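Local coordinates for protein yahD a copper inducible hydrolase (Lactococcus lactis subsp. lactis, PDB 3OG9) that probably acts as a hydrolase of the alpha/beta-hydrolase fold, is induced by copper, and binds D-malate in its pocket, at residues R59-R64 / Y109-N114. Sequence-based numbering, arbitrary orientation.
With MLT (D-malate), chain C.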
ATOM      1  N   ARG A  59       4.782   9.422   8.449  1.00  9.57           N
ATOM      2  CA  ARG A  59       4.715   9.256   6.976  1.00  8.84           C
ATOM      3  C   ARG A  59       5.802   8.288   6.531  1.00  8.14           C
ATOM      4  O   ARG A  59       6.771   8.060   7.262  1.00  9.42           O
ATOM      5  CB  ARG A  59       4.972  10.590   6.244  1.00  9.63           C
ATOM      6  CG  ARG A  59       3.814  11.576   6.186  1.00  8.51           C
ATOM      7  CD  ARG A  59       4.213  12.816   5.365  1.00  9.91           C
ATOM      8  NE  ARG A  59       4.730  12.384   4.076  1.00  8.77           N
ATOM      9  CZ  ARG A  59       3.975  12.124   3.008  1.00 10.97           C
ATOM     10  NH1 ARG A  59       2.665  12.301   3.045  1.00 12.62           N
ATOM     11  NH2 ARG A  59       4.538  11.683   1.894  1.00 10.78           N
ATOM     12  N   TYR A  60       5.672   7.754   5.316  1.00  7.34           N
ATOM     13  CA  TYR A  60       6.710   6.872   4.757  1.00  6.61           C
ATOM     14  C   TYR A  60       7.828   7.570   4.009  1.00  6.89           C
ATOM     15  O   TYR A  60       8.897   6.990   3.828  1.00  8.20           O
ATOM     16  CB  TYR A  60       6.093   5.795   3.871  1.00  5.77           C
ATOM     17  CG  TYR A  60       5.370   4.780   4.695  1.00  4.86           C
ATOM     18  CD1 TYR A  60       6.062   3.738   5.321  1.00  5.68           C
ATOM     19  CD2 TYR A  60       3.980   4.912   4.927  1.00  7.23           C
ATOM     20  CE1 TYR A  60       5.384   2.825   6.128  1.00  5.93           C
ATOM     21  CE2 TYR A  60       3.302   3.987   5.728  1.00  4.98           C
ATOM     22  CZ  TYR A  60       3.999   2.954   6.301  1.00  5.74           C
ATOM     23  OH  TYR A  60       3.325   2.052   7.101  1.00  3.88           O
ATOM     24  N   PHE A  61       7.608   8.802   3.568  1.00  6.92           N
ATOM     25  CA  PHE A  61       8.652   9.544   2.824  1.00  7.20           C
ATOM     26  C   PHE A  61       8.328  11.027   2.895  1.00  7.28           C
ATOM     27  O   PHE A  61       7.216  11.408   3.253  1.00  7.07           O
ATOM     28  CB  PHE A  61       8.787   9.040   1.351  1.00  8.12           C
ATOM     29  CG  PHE A  61       7.592   9.339   0.508  1.00  7.60           C
ATOM     30  CD1 PHE A  61       7.472  10.573  -0.141  1.00  8.67           C
ATOM     31  CD2 PHE A  61       6.547   8.433   0.425  1.00  9.75           C
ATOM     32  CE1 PHE A  61       6.344  10.891  -0.890  1.00  9.64           C
ATOM     33  CE2 PHE A  61       5.391   8.749  -0.335  1.00 10.12           C
ATOM     34  CZ  PHE A  61       5.303   9.985  -1.010  1.00 10.71           C
ATOM     35  N   LYS A  62       9.323  11.859   2.623  1.00  8.62           N
ATOM     36  CA  LYS A  62       9.191  13.308   2.842  1.00  8.65           C
ATOM     37  C   LYS A  62       8.416  13.996   1.727  1.00  8.90           C
ATOM     38  O   LYS A  62       8.407  13.526   0.580  1.00  8.65           O
ATOM     39  CB  LYS A  62      10.583  13.929   2.931  1.00  9.32           C
ATOM     40  CG  LYS A  62      11.308  13.580   4.214  1.00 12.40           C
ATOM     41  CD  LYS A  62      12.802  13.910   4.102  1.00 20.11           C
ATOM     42  CE  LYS A  62      13.117  15.300   4.612  1.00 25.90           C
ATOM     43  NZ  LYS A  62      12.680  16.398   3.712  1.00 29.73           N
ATOM     44  N   LEU A  63       7.780  15.116   2.079  1.00  8.47           N
ATOM     45  CA  LEU A  63       7.174  16.042   1.145  1.00  9.18           C
ATOM     46  C   LEU A  63       8.156  17.180   0.929  1.00  9.39           C
ATOM     47  O   LEU A  63       9.155  17.283   1.668  1.00 10.21           O
ATOM     48  CB  LEU A  63       5.872  16.627   1.717  1.00  8.92           C
ATOM     49  CG  LEU A  63       4.750  15.568   1.869  1.00  9.88           C
ATOM     50  CD1 LEU A  63       3.506  16.174   2.494  1.00 11.67           C
ATOM     51  CD2 LEU A  63       4.421  14.874   0.517  1.00 11.46           C
ATOM     52  N   ARG A  64       7.846  18.046  -0.036  1.00  8.41           N
ATOM     53  CA  ARG A  64       8.751  19.148  -0.412  1.00  8.99           C
ATOM     54  C   ARG A  64       8.589  20.544   0.274  1.00  9.69           C
ATOM     55  O   ARG A  64       9.310  21.463  -0.072  1.00 10.07           O
ATOM     56  CB  ARG A  64       8.952  19.225  -1.952  1.00  9.03           C
ATOM     57  CG  ARG A  64       9.648  18.000  -2.569  1.00  5.47           C
ATOM     58  CD  ARG A  64      10.229  18.400  -3.942  1.00  7.19           C
ATOM     59  NE  ARG A  64      10.561  17.240  -4.790  1.00  5.41           N
ATOM     60  CZ  ARG A  64      11.700  16.565  -4.724  1.00  7.87           C
ATOM     61  NH1 ARG A  64      12.629  16.902  -3.826  1.00  6.90           N
ATOM     62  NH2 ARG A  64      11.907  15.532  -5.565  1.00  6.90           N
ATOM     63  N   TYR A 109      -3.331   2.275   3.028  1.00  5.97           N
ATOM     64  CA  TYR A 109      -4.305   3.343   2.897  1.00  6.32           C
ATOM     65  C   TYR A 109      -3.524   4.636   2.627  1.00  6.18           C
ATOM     66  O   TYR A 109      -2.614   4.963   3.383  1.00  5.77           O
ATOM     67  CB  TYR A 109      -5.108   3.437   4.187  1.00  5.99           C
ATOM     68  CG  TYR A 109      -6.022   4.648   4.311  1.00  9.25           C
ATOM     69  CD1 TYR A 109      -6.647   5.204   3.192  1.00  7.69           C
ATOM     70  CD2 TYR A 109      -6.254   5.226   5.563  1.00  8.91           C
ATOM     71  CE1 TYR A 109      -7.496   6.314   3.314  1.00  8.63           C
ATOM     72  CE2 TYR A 109      -7.098   6.328   5.700  1.00  9.99           C
ATOM     73  CZ  TYR A 109      -7.695   6.873   4.574  1.00 11.92           C
ATOM     74  OH  TYR A 109      -8.522   7.965   4.722  1.00 12.80           O
ATOM     75  N   SER A 110      -3.868   5.330   1.542  1.00  6.00           N
ATOM     76  CA  SER A 110      -3.267   6.648   1.214  1.00  7.54           C
ATOM     77  C   SER A 110      -1.728   6.593   1.147  1.00  6.41           C
ATOM     78  O   SER A 110      -1.176   5.811   0.376  1.00  6.03           O
ATOM     79  CB  SER A 110      -3.779   7.680   2.225  1.00  6.73           C
ATOM     80  OG  SER A 110      -3.635   9.007   1.725  1.00 13.85           O
ATOM     81  N   ASN A 111      -1.016   7.361   1.980  1.00  7.51           N
ATOM     82  CA  ASN A 111       0.470   7.272   1.987  1.00  7.20           C
ATOM     83  C   ASN A 111       1.037   5.832   1.933  1.00  6.33           C
ATOM     84  O   ASN A 111       1.867   5.508   1.062  1.00  4.79           O
ATOM     85  CB  ASN A 111       1.034   8.052   3.189  1.00  6.98           C
ATOM     86  CG  ASN A 111       2.538   8.279   3.111  1.00  8.78           C
ATOM     87  OD1 ASN A 111       3.242   8.106   4.099  1.00  9.12           O
ATOM     88  ND2 ASN A 111       3.025   8.739   1.957  1.00  8.97           N
ATOM     89  N   GLY A 112       0.591   4.955   2.843  1.00  6.03           N
ATOM     90  CA  GLY A 112       1.067   3.541   2.819  1.00  5.03           C
ATOM     91  C   GLY A 112       0.737   2.793   1.511  1.00  6.64           C
ATOM     92  O   GLY A 112       1.543   2.014   1.003  1.00  6.76           O
ATOM     93  N   ALA A 113      -0.455   3.023   0.971  1.00  5.06           N
ATOM     94  CA  ALA A 113      -0.891   2.389  -0.277  1.00  5.45           C
ATOM     95  C   ALA A 113       0.029   2.826  -1.438  1.00  6.86           C
ATOM     96  O   ALA A 113       0.422   2.019  -2.287  1.00  6.79           O
ATOM     97  CB  ALA A 113      -2.344   2.774  -0.563  1.00  6.15           C
ATOM     98  N   ASN A 114       0.385   4.107  -1.443  1.00  5.75           N
ATOM     99  CA  ASN A 114       1.244   4.702  -2.469  1.00  6.28           C
ATOM    100  C   ASN A 114       2.623   4.097  -2.488  1.00  6.30           C
ATOM    101  O   ASN A 114       3.189   3.832  -3.569  1.00  6.07           O
ATOM    102  CB  ASN A 114       1.323   6.235  -2.231  1.00  5.88           C
ATOM    103  CG  ASN A 114      -0.007   6.898  -2.464  1.00  7.51           C
ATOM    104  OD1 ASN A 114      -0.865   6.296  -3.098  1.00  9.94           O
ATOM    105  ND2 ASN A 114      -0.192   8.142  -1.978  1.00  6.95           N
TER
HETATM  106  C1  MLT C 500       1.313  10.820  -0.175  1.00 18.36           C
HETATM  107  O1  MLT C 500       2.160  11.528   0.435  1.00 16.02           O
HETATM  108  O2  MLT C 500       1.493   9.585  -0.308  1.00 13.79           O
HETATM  109  C2  MLT C 500       0.081  11.459  -0.776  1.00 21.36           C
HETATM  110  O3  MLT C 500       0.083  12.866  -0.612  1.00 24.21           O
HETATM  111  C3  MLT C 500      -1.203  10.850  -0.212  1.00 22.27           C
HETATM  112  C4  MLT C 500      -1.419  11.151   1.252  1.00 25.72           C
HETATM  113  O4  MLT C 500      -2.596  11.339   1.628  1.00 28.98           O
HETATM  114  O5  MLT C 500      -0.499  11.201   2.110  1.00 22.41           O
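N111 reaches from the first turn of helix 111-121 to the loop carrying R59, Y60 and F61, just past S110 on what is probably the nucleophile elbow of this alpha/beta hydrolase. Its CG stands anti to the backbone N (chi1 -167°), which carries the amide away from the helix, and the two ends of that amide do different work. OD1 accepts the backbone N-H of Y60 in the carbonyl plane, N to OD1 2.7 Å, while ND2 donates to O2 of D-malate at 2.9 Å. Asparagine suits the place because one short group offers both an acceptor and a donor. The Y60 ring presents its edge to OD1 and its CE2 lies 3.7 Å from CA of G112, where the lack of a side chain permits close approach; its OH is hydrogen-bonded to I48 O and H23 N. The guanidinium of R59 has L63 CG over the centre of one face and the N111 amide over the other, offset toward the rim, the planes 39° apart; R59 NH2 and N111 ND2, both donors, meet without bonding. NH1 and NH2 of R59 both donate to malate O1, each at 2.8 Å; an alanine here would remove both donors and would probably leave that carboxylate oxygen short of compensating charge. The bend at chi3 (52°) turns the guanidinium back, and its NE and NH2 side grips the single atom F61 O, at 2.8 and 3.0 Å.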